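Local coordinates for protein cellulase IBT99 (Metagenomes, PDB 6WBT) that probably hydrolyses 6-phospho-alpha-glucosides as a family 4 glycoside hydrolase, using NAD and a manganese ion, at residues Ser194-Thr206 against Ile378-Asp390. Residues are numbered along the deposited sequence; the frame is centred on the assembly and turned at random.
Sequences SDYFGLNHYGWFT and IPRFYKGLIEQQD. With MN (manganese (II) ion), chain E; G6P (6-O-phosphono-alpha-D-glucopyranose), chain F.
Ile378 lays its CG2 methyl over one face of the Phe197 ring, 3.8 Å from the ring centroid, a CH-pi contact just ahead of helix 380-402. Tyr382 follows with two contacts: its CB meets the edge of Phe197, and its ring drives an edge into the face of Trp204. The centroid of the Trp204 five-membered ring lies 4.5 Å from that of Tyr382 and the planes stand at 76°, which defines a T-shaped pair. With chi1 at -55°, Trp204 CG stands anti to its carbonyl carbon, and the indole face meets Tyr382 CD1 and CE1, while the Tyr382 hydroxyl end is engaged by Asp260. Farther along the indole, Trp204 CZ2 comes within 4.4 Å of both Phe381 CE2 and Leu385 CD1. Were Trp204 an alanine, the Tyr382 edge would probably lose the aromatic face it abuts, and a gap would open toward Phe381 and Leu385.

One turn on, the carbonyl O of Leu385 accepts a hydrogen bond from Tyr202 OH at 3.0 Å; the hydroxyl approaches from above the carbonyl plane, 51° out of it. Ile386 divides its branches, CD1 reaching 3.7 Å from Gly198 CA and CG2 3.8 Å from Leu199 CG. Gln389, its chain bent at chi2, sets CG over the Tyr202 face, 3.6 Å from the centroid.

Tyr202 is thus held by ring face and hydroxyl, immediately after His201, whose NE2 binds manganese at 2.1 Å alongside G6P O2 and Cys171 SG. The mainly apolar, buried chemistry therefore joins helix 380-402 to the type II turn Leu199-Tyr202 that carries this metal ligand.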
loop_
_atom_site.group_PDB
_atom_site.type_symbol
_atom_site.label_atom_id
_atom_site.label_comp_id
_atom_site.label_asym_id
_atom_site.label_seq_id
_atom_site.Cartn_x
_atom_site.Cartn_y
_atom_site.Cartn_z
ATOM N N SER A 194 26.147 -5.942 -10.536
ATOM C CA SER A 194 25.035 -6.861 -10.387
ATOM C C SER A 194 23.837 -6.142 -9.789
ATOM O O SER A 194 23.980 -5.148 -9.072
ATOM C CB SER A 194 25.414 -8.056 -9.504
ATOM O OG SER A 194 25.797 -7.623 -8.210
ATOM N N ASP A 195 22.655 -6.658 -10.112
ATOM C CA ASP A 195 21.404 -6.244 -9.498
ATOM C C ASP A 195 21.090 -7.182 -8.339
ATOM O O ASP A 195 21.190 -8.406 -8.474
ATOM C CB ASP A 195 20.264 -6.263 -10.518
ATOM C CG ASP A 195 20.560 -5.414 -11.739
ATOM O OD1 ASP A 195 21.078 -4.291 -11.570
ATOM O OD2 ASP A 195 20.281 -5.872 -12.867
ATOM N N TYR A 196 20.699 -6.607 -7.204
ATOM C CA TYR A 196 20.651 -7.353 -5.954
ATOM C C TYR A 196 19.538 -6.801 -5.074
ATOM O O TYR A 196 19.243 -5.605 -5.103
ATOM C CB TYR A 196 22.011 -7.271 -5.245
ATOM C CG TYR A 196 22.119 -8.001 -3.927
ATOM C CD1 TYR A 196 21.776 -7.375 -2.737
ATOM C CD2 TYR A 196 22.600 -9.302 -3.870
ATOM C CE1 TYR A 196 21.885 -8.032 -1.529
ATOM C CE2 TYR A 196 22.714 -9.968 -2.665
ATOM C CZ TYR A 196 22.356 -9.326 -1.497
ATOM O OH TYR A 196 22.467 -9.981 -0.292
ATOM N N PHE A 197 18.914 -7.687 -4.298
ATOM C CA PHE A 197 17.902 -7.271 -3.338
ATOM C C PHE A 197 17.851 -8.282 -2.204
ATOM O O PHE A 197 18.341 -9.407 -2.328
ATOM C CB PHE A 197 16.517 -7.122 -3.987
ATOM C CG PHE A 197 15.807 -8.430 -4.224
ATOM C CD1 PHE A 197 14.933 -8.944 -3.277
ATOM C CD2 PHE A 197 16.005 -9.136 -5.397
ATOM C CE1 PHE A 197 14.282 -10.144 -3.493
ATOM C CE2 PHE A 197 15.353 -10.335 -5.619
ATOM C CZ PHE A 197 14.490 -10.839 -4.667
ATOM N N GLY A 198 17.236 -7.869 -1.095
ATOM C CA GLY A 198 17.072 -8.696 0.077
ATOM C C GLY A 198 17.570 -7.976 1.309
ATOM O O GLY A 198 17.744 -6.753 1.311
ATOM N N LEU A 199 17.789 -8.743 2.371
ATOM C CA LEU A 199 18.346 -8.226 3.611
ATOM C C LEU A 199 19.834 -8.557 3.687
ATOM O O LEU A 199 20.383 -9.266 2.841
ATOM C CB LEU A 199 17.603 -8.804 4.819
ATOM C CG LEU A 199 16.088 -8.594 4.857
ATOM C CD1 LEU A 199 15.496 -9.187 6.125
ATOM C CD2 LEU A 199 15.741 -7.117 4.740
ATOM N N ASN A 200 20.488 -8.026 4.718
ATOM C CA ASN A 200 21.904 -8.308 4.915
ATOM C C ASN A 200 22.105 -9.788 5.211
ATOM O O ASN A 200 21.469 -10.346 6.111
ATOM C CB ASN A 200 22.466 -7.451 6.050
ATOM C CG ASN A 200 23.939 -7.712 6.305
ATOM O OD1 ASN A 200 24.325 -8.177 7.377
ATOM N ND2 ASN A 200 24.770 -7.417 5.313
ATOM N N HIS A 201 22.993 -10.422 4.437
ATOM C CA HIS A 201 23.210 -11.868 4.493
ATOM C C HIS A 201 21.911 -12.630 4.243
ATOM O O HIS A 201 21.663 -13.681 4.840
ATOM C CB HIS A 201 23.838 -12.289 5.827
ATOM C CG HIS A 201 25.151 -11.629 6.113
ATOM N ND1 HIS A 201 25.708 -11.597 7.373
ATOM C CD2 HIS A 201 26.019 -10.980 5.301
ATOM C CE1 HIS A 201 26.862 -10.955 7.325
ATOM N NE2 HIS A 201 27.074 -10.570 6.080
ATOM N N TYR A 202 21.078 -12.097 3.348
ATOM C CA TYR A 202 19.738 -12.620 3.119
ATOM C C TYR A 202 19.201 -12.116 1.784
ATOM O O TYR A 202 18.025 -11.752 1.679
ATOM C CB TYR A 202 18.810 -12.206 4.263
ATOM C CG TYR A 202 17.688 -13.176 4.560
ATOM C CD1 TYR A 202 17.930 -14.350 5.259
ATOM C CD2 TYR A 202 16.385 -12.907 4.158
ATOM C CE1 TYR A 202 16.912 -15.236 5.539
ATOM C CE2 TYR A 202 15.359 -13.789 4.436
ATOM C CZ TYR A 202 15.628 -14.951 5.127
ATOM O OH TYR A 202 14.611 -15.834 5.407
ATOM N N GLY A 203 20.053 -12.099 0.758
ATOM C CA GLY A 203 19.690 -11.504 -0.515
ATOM C C GLY A 203 19.861 -12.415 -1.710
ATOM O O GLY A 203 20.146 -13.608 -1.563
ATOM N N TRP A 204 19.674 -11.856 -2.905
ATOM C CA TRP A 204 19.755 -12.611 -4.145
ATOM C C TRP A 204 20.314 -11.721 -5.246
ATOM O O TRP A 204 20.047 -10.517 -5.288
ATOM C CB TRP A 204 18.384 -13.157 -4.567
ATOM C CG TRP A 204 17.702 -13.974 -3.514
ATOM C CD1 TRP A 204 16.948 -13.508 -2.476
ATOM C CD2 TRP A 204 17.705 -15.402 -3.397
ATOM N NE1 TRP A 204 16.485 -14.555 -1.720
ATOM C CE2 TRP A 204 16.936 -15.729 -2.263
ATOM C CE3 TRP A 204 18.284 -16.437 -4.140
ATOM C CZ2 TRP A 204 16.727 -17.046 -1.856
ATOM C CZ3 TRP A 204 18.077 -17.745 -3.732
ATOM C CH2 TRP A 204 17.306 -18.037 -2.600
ATOM N N PHE A 205 21.085 -12.331 -6.145
ATOM C CA PHE A 205 21.641 -11.648 -7.309
ATOM C C PHE A 205 20.744 -11.938 -8.508
ATOM O O PHE A 205 20.777 -13.042 -9.064
ATOM C CB PHE A 205 23.075 -12.102 -7.577
ATOM C CG PHE A 205 24.047 -11.718 -6.499
ATOM C CD1 PHE A 205 24.839 -10.588 -6.631
ATOM C CD2 PHE A 205 24.178 -12.491 -5.356
ATOM C CE1 PHE A 205 25.739 -10.235 -5.642
ATOM C CE2 PHE A 205 25.075 -12.142 -4.364
ATOM C CZ PHE A 205 25.857 -11.013 -4.508
ATOM N N THR A 206 19.947 -10.946 -8.912
ATOM C CA THR A 206 19.003 -11.160 -10.005
ATOM C C THR A 206 19.694 -11.140 -11.365
ATOM O O THR A 206 19.398 -11.977 -12.224
ATOM C CB THR A 206 17.891 -10.109 -9.959
ATOM O OG1 THR A 206 18.461 -8.800 -10.077
ATOM C CG2 THR A 206 17.127 -10.204 -8.650
ATOM N N ILE A 378 8.967 -7.920 -5.856
ATOM C CA ILE A 378 9.723 -9.169 -5.901
ATOM C C ILE A 378 8.735 -10.329 -5.862
ATOM O O ILE A 378 7.639 -10.185 -5.299
ATOM C CB ILE A 378 10.739 -9.250 -4.750
ATOM C CG1 ILE A 378 10.024 -9.242 -3.397
ATOM C CG2 ILE A 378 11.732 -8.095 -4.837
ATOM C CD1 ILE A 378 10.960 -9.352 -2.210
ATOM N N PRO A 379 9.059 -11.479 -6.453
ATOM C CA PRO A 379 8.103 -12.595 -6.482
ATOM C C PRO A 379 7.801 -13.132 -5.089
ATOM O O PRO A 379 8.418 -12.759 -4.087
ATOM C CB PRO A 379 8.797 -13.645 -7.358
ATOM C CG PRO A 379 10.231 -13.237 -7.411
ATOM C CD PRO A 379 10.254 -11.751 -7.268
ATOM N N ARG A 380 6.827 -14.046 -5.042
ATOM C CA ARG A 380 6.243 -14.460 -3.767
ATOM C C ARG A 380 7.237 -15.227 -2.902
ATOM O O ARG A 380 7.303 -15.006 -1.687
ATOM C CB ARG A 380 4.987 -15.299 -4.016
ATOM C CG ARG A 380 4.463 -16.013 -2.778
ATOM C CD ARG A 380 3.225 -16.844 -3.084
ATOM N NE ARG A 380 1.994 -16.062 -3.007
ATOM C CZ ARG A 380 1.366 -15.542 -4.056
ATOM N NH1 ARG A 380 1.849 -15.718 -5.279
ATOM N NH2 ARG A 380 0.251 -14.846 -3.884
ATOM N N PHE A 381 8.012 -16.134 -3.502
ATOM C CA PHE A 381 8.910 -16.975 -2.712
ATOM C C PHE A 381 9.942 -16.152 -1.953
ATOM O O PHE A 381 10.354 -16.536 -0.852
ATOM C CB PHE A 381 9.610 -17.993 -3.612
ATOM C CG PHE A 381 10.706 -18.757 -2.921
ATOM C CD1 PHE A 381 10.411 -19.645 -1.901
ATOM C CD2 PHE A 381 12.029 -18.586 -3.292
ATOM C CE1 PHE A 381 11.414 -20.350 -1.263
ATOM C CE2 PHE A 381 13.038 -19.288 -2.659
ATOM C CZ PHE A 381 12.730 -20.171 -1.643
ATOM N N TYR A 382 10.368 -15.024 -2.515
ATOM C CA TYR A 382 11.362 -14.185 -1.864
ATOM C C TYR A 382 10.741 -13.121 -0.973
ATOM O O TYR A 382 11.423 -12.604 -0.081
ATOM C CB TYR A 382 12.258 -13.535 -2.920
ATOM C CG TYR A 382 12.813 -14.545 -3.897
ATOM C CD1 TYR A 382 13.962 -15.261 -3.603
ATOM C CD2 TYR A 382 12.172 -14.800 -5.100
ATOM C CE1 TYR A 382 14.467 -16.194 -4.487
ATOM C CE2 TYR A 382 12.668 -15.729 -5.991
ATOM C CZ TYR A 382 13.817 -16.423 -5.678
ATOM O OH TYR A 382 14.320 -17.353 -6.556
ATOM N N LYS A 383 9.468 -12.788 -1.188
ATOM C CA LYS A 383 8.763 -11.914 -0.257
ATOM C C LYS A 383 8.530 -12.615 1.075
ATOM O O LYS A 383 8.810 -12.053 2.141
ATOM C CB LYS A 383 7.436 -11.458 -0.864
ATOM C CG LYS A 383 6.505 -10.773 0.125
ATOM C CD LYS A 383 5.138 -10.516 -0.492
ATOM C CE LYS A 383 4.150 -9.987 0.539
ATOM N NZ LYS A 383 4.585 -8.687 1.119
ATOM N N GLY A 384 8.023 -13.850 1.032
ATOM C CA GLY A 384 7.721 -14.564 2.260
ATOM C C GLY A 384 8.945 -14.850 3.107
ATOM O O GLY A 384 8.863 -14.865 4.338
ATOM N N LEU A 385 10.093 -15.083 2.466
ATOM C CA LEU A 385 11.326 -15.300 3.215
ATOM C C LEU A 385 11.795 -14.018 3.890
ATOM O O LEU A 385 12.237 -14.042 5.045
ATOM C CB LEU A 385 12.412 -15.851 2.290
ATOM C CG LEU A 385 12.281 -17.317 1.876
ATOM C CD1 LEU A 385 13.322 -17.671 0.826
ATOM C CD2 LEU A 385 12.416 -18.222 3.089
ATOM N N ILE A 386 11.706 -12.886 3.187
ATOM C CA ILE A 386 12.123 -11.617 3.774
ATOM C C ILE A 386 11.120 -11.153 4.824
ATOM O O ILE A 386 11.506 -10.558 5.838
ATOM C CB ILE A 386 12.326 -10.563 2.669
ATOM C CG1 ILE A 386 13.453 -10.993 1.727
ATOM C CG2 ILE A 386 12.640 -9.200 3.268
ATOM C CD1 ILE A 386 13.663 -10.058 0.556
ATOM N N GLU A 387 9.828 -11.424 4.614
ATOM C CA GLU A 387 8.821 -11.023 5.593
ATOM C C GLU A 387 9.042 -11.713 6.933
ATOM O O GLU A 387 8.818 -11.114 7.992
ATOM C CB GLU A 387 7.416 -11.328 5.065
ATOM C CG GLU A 387 6.918 -10.376 3.984
ATOM C CD GLU A 387 6.528 -9.012 4.524
ATOM O OE1 GLU A 387 6.569 -8.816 5.756
ATOM O OE2 GLU A 387 6.173 -8.133 3.710
ATOM N N GLN A 388 9.484 -12.972 6.911
ATOM C CA GLN A 388 9.727 -13.690 8.157
ATOM C C GLN A 388 10.927 -13.112 8.898
ATOM O O GLN A 388 10.863 -12.865 10.107
ATOM C CB GLN A 388 9.932 -15.178 7.876
ATOM C CG GLN A 388 10.215 -16.006 9.118
ATOM C CD GLN A 388 10.375 -17.481 8.813
ATOM O OE1 GLN A 388 10.302 -17.899 7.657
ATOM N NE2 GLN A 388 10.595 -18.279 9.850
ATOM N N GLN A 389 12.034 -12.889 8.184
ATOM C CA GLN A 389 13.230 -12.352 8.826
ATOM C C GLN A 389 13.029 -10.906 9.260
ATOM O O GLN A 389 13.497 -10.507 10.333
ATOM C CB GLN A 389 14.427 -12.467 7.882
ATOM C CG GLN A 389 15.397 -13.579 8.245
ATOM C CD GLN A 389 16.211 -13.264 9.484
ATOM O OE1 GLN A 389 15.900 -13.731 10.580
ATOM N NE2 GLN A 389 17.261 -12.470 9.316
ATOM N N ASP A 390 12.340 -10.106 8.443
ATOM C CA ASP A 390 12.098 -8.714 8.810
ATOM C C ASP A 390 11.240 -8.621 10.064
ATOM O O ASP A 390 11.456 -7.746 10.911
ATOM C CB ASP A 390 11.441 -7.967 7.650
ATOM C CG ASP A 390 11.495 -6.463 7.821
ATOM O OD1 ASP A 390 12.605 -5.898 7.736
ATOM O OD2 ASP A 390 10.431 -5.848 8.040
HETATM MN MN MN E . 28.374 -8.912 6.256
HETATM C C1 G6P F . 32.253 -11.780 5.262
HETATM C C2 G6P F . 30.925 -11.513 5.965
HETATM C C3 G6P F . 31.140 -11.179 7.436
HETATM C C4 G6P F . 32.023 -12.231 8.097
HETATM C C5 G6P F . 33.312 -12.379 7.297
HETATM C C6 G6P F . 34.277 -13.383 7.921
HETATM O O1 G6P F . 33.022 -10.573 5.221
HETATM O O2 G6P F . 30.255 -10.422 5.323
HETATM O O3 G6P F . 29.876 -11.119 8.105
HETATM O O4 G6P F . 32.326 -11.838 9.440
HETATM O O5 G6P F . 32.987 -12.783 5.966
HETATM O O6 G6P F . 33.793 -13.842 9.181
HETATM P P G6P F . 34.782 -14.636 10.173
HETATM O O1P G6P F . 33.922 -15.731 10.754
HETATM O O2P G6P F . 35.239 -13.591 11.161
HETATM O O3P G6P F . 35.877 -15.133 9.259
HETATM O O HOH W 1 19.456 -10.617 7.446
#